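Local coordinates for amino acid ABC superfamily ATP binding cassette transporter, binding protein (Streptococcus pneumoniae, PDB 4H5G) that binds L-arginine and, as the substrate-binding protein of an ABC transporter, probably delivers amino acids to its membrane partner for uptake, at residues A[216-219]-A[220-224]. Residues are numbered along the deposited sequence; the frame is centred on the assembly and turned at random.
Sequences DKVI and QKLKD. With EDO (1,2-ethanediol), chain K.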
loop_
_atom_site.group_PDB
_atom_site.type_symbol
_atom_site.label_atom_id
_atom_site.label_comp_id
_atom_site.label_asym_id
_atom_site.label_seq_id
_atom_site.Cartn_x
_atom_site.Cartn_y
_atom_site.Cartn_z
ATOM N N ASP A 216 5.863 -1.925 -17.087
ATOM C CA ASP A 216 7.242 -1.493 -16.819
ATOM C C ASP A 216 7.597 -0.228 -17.585
ATOM O O ASP A 216 8.315 0.644 -17.085
ATOM C CB ASP A 216 8.238 -2.622 -17.167
ATOM C CG ASP A 216 8.224 -3.765 -16.152
ATOM O OD1 ASP A 216 7.633 -3.606 -15.063
ATOM O OD2 ASP A 216 8.831 -4.817 -16.438
ATOM N N LYS A 217 7.102 -0.128 -18.812
ATOM C CA LYS A 217 7.401 1.042 -19.636
ATOM C C LYS A 217 6.804 2.291 -18.995
ATOM O O LYS A 217 7.461 3.338 -18.890
ATOM C CB LYS A 217 6.841 0.849 -21.049
ATOM C CG LYS A 217 6.912 2.092 -21.912
ATOM C CD LYS A 217 6.159 1.866 -23.216
ATOM C CE LYS A 217 6.099 3.143 -24.028
ATOM N NZ LYS A 217 7.459 3.512 -24.505
ATOM N N VAL A 218 5.557 2.175 -18.549
ATOM C CA VAL A 218 4.893 3.314 -17.909
ATOM C C VAL A 218 5.602 3.693 -16.609
ATOM O O VAL A 218 5.866 4.876 -16.353
ATOM C CB VAL A 218 3.413 3.003 -17.645
ATOM C CG1 VAL A 218 2.756 4.122 -16.829
ATOM C CG2 VAL A 218 2.688 2.833 -18.984
ATOM N N ILE A 219 5.925 2.687 -15.800
ATOM C CA ILE A 219 6.596 2.939 -14.512
ATOM C C ILE A 219 7.977 3.550 -14.699
ATOM O O ILE A 219 8.371 4.466 -13.965
ATOM C CB ILE A 219 6.699 1.654 -13.657
ATOM C CG1 ILE A 219 5.319 1.288 -13.108
ATOM C CG2 ILE A 219 7.671 1.843 -12.488
ATOM C CD1 ILE A 219 5.295 -0.076 -12.451
ATOM N N GLN A 220 8.719 3.068 -15.687
ATOM C CA GLN A 220 10.062 3.617 -15.903
ATOM C C GLN A 220 9.967 5.090 -16.274
ATOM O O GLN A 220 10.778 5.919 -15.842
ATOM C CB GLN A 220 10.833 2.837 -16.980
ATOM C CG GLN A 220 12.321 3.213 -17.026
ATOM C CD GLN A 220 13.069 2.899 -15.717
ATOM O OE1 GLN A 220 13.366 1.735 -15.423
ATOM N NE2 GLN A 220 13.372 3.944 -14.928
ATOM N N LYS A 221 8.969 5.427 -17.079
ATOM C CA LYS A 221 8.784 6.824 -17.476
ATOM C C LYS A 221 8.401 7.694 -16.274
ATOM O O LYS A 221 8.901 8.815 -16.118
ATOM C CB LYS A 221 7.721 6.899 -18.570
ATOM C CG LYS A 221 7.135 8.269 -18.775
ATOM C CD LYS A 221 7.955 9.069 -19.731
ATOM C CE LYS A 221 7.053 10.025 -20.494
ATOM N NZ LYS A 221 7.754 10.567 -21.689
ATOM N N LEU A 222 7.531 7.180 -15.417
ATOM C CA LEU A 222 7.145 7.912 -14.194
ATOM C C LEU A 222 8.354 8.158 -13.295
ATOM O O LEU A 222 8.567 9.274 -12.816
ATOM C CB LEU A 222 6.071 7.145 -13.410
ATOM C CG LEU A 222 4.719 6.940 -14.093
ATOM C CD1 LEU A 222 3.862 6.003 -13.251
ATOM C CD2 LEU A 222 3.998 8.266 -14.297
ATOM N N LYS A 223 9.153 7.122 -13.062
ATOM C CA LYS A 223 10.332 7.293 -12.205
ATOM C C LYS A 223 11.334 8.249 -12.833
ATOM O O LYS A 223 11.957 9.054 -12.129
ATOM C CB LYS A 223 11.004 5.936 -11.894
ATOM C CG LYS A 223 10.125 4.967 -11.100
ATOM C CD LYS A 223 10.959 3.818 -10.518
ATOM C CE LYS A 223 11.527 2.933 -11.644
ATOM N NZ LYS A 223 12.183 1.676 -11.101
ATOM N N ASP A 224 11.509 8.159 -14.151
ATOM C CA ASP A 224 12.464 9.031 -14.839
ATOM C C ASP A 224 12.066 10.494 -14.748
ATOM O O ASP A 224 12.913 11.371 -14.746
ATOM C CB ASP A 224 12.621 8.644 -16.325
ATOM C CG ASP A 224 13.373 7.332 -16.523
ATOM O OD1 ASP A 224 13.823 6.742 -15.518
ATOM O OD2 ASP A 224 13.520 6.898 -17.695
HETATM C C1 EDO K . 4.737 6.239 -26.520
HETATM O O1 EDO K . 3.883 5.120 -26.241
HETATM C C2 EDO K . 5.989 6.214 -25.652
HETATM O O2 EDO K . 7.116 5.731 -26.397
#
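Val218 and Leu222 sit one turn apart and extend alongside each other in a common direction, with Val218 CG1 4.2 Å from Leu222 CD1. Val218 has CG1 anti to its backbone nitrogen (chi1 173°), which turns that methyl toward the C-terminal end of the helix, to Leu222. The pair is buried: Ala47 and Met44 of helix 40-52 pack on it, and Tyr231 of helix 227-235 also touches Leu222. Next round the helix, the aliphatic part of Lys223 passes Ile219 at a slant, its CE 4.1 Å from Ile219 CG2, while its NZ reaches the carbonyl oxygen of Pro97. Ile219 also packs against Ile96 and Tyr98, and Asp216, salt-bridged to Lys212, accepts a bond from Ile96 N. On the outer side Gln220 bends at chi2, turning its amide on toward Asp224; NE2 meets OD1 from above the carboxylate plane in a bent bond (2.9 Å, 144° at the hydrogen). Lys217 NZ bonds weakly to O2 of a 1,2-ethanediol, probably from the crystallisation liquor, that Glu51 also binds. Five i to i+4 backbone bonds run through this regular amphipathic alpha-helix, whose apolar face packs on helices 40-52 and 227-235 and the Ser95–Tyr98 loop in a type II periplasmic binding protein fold.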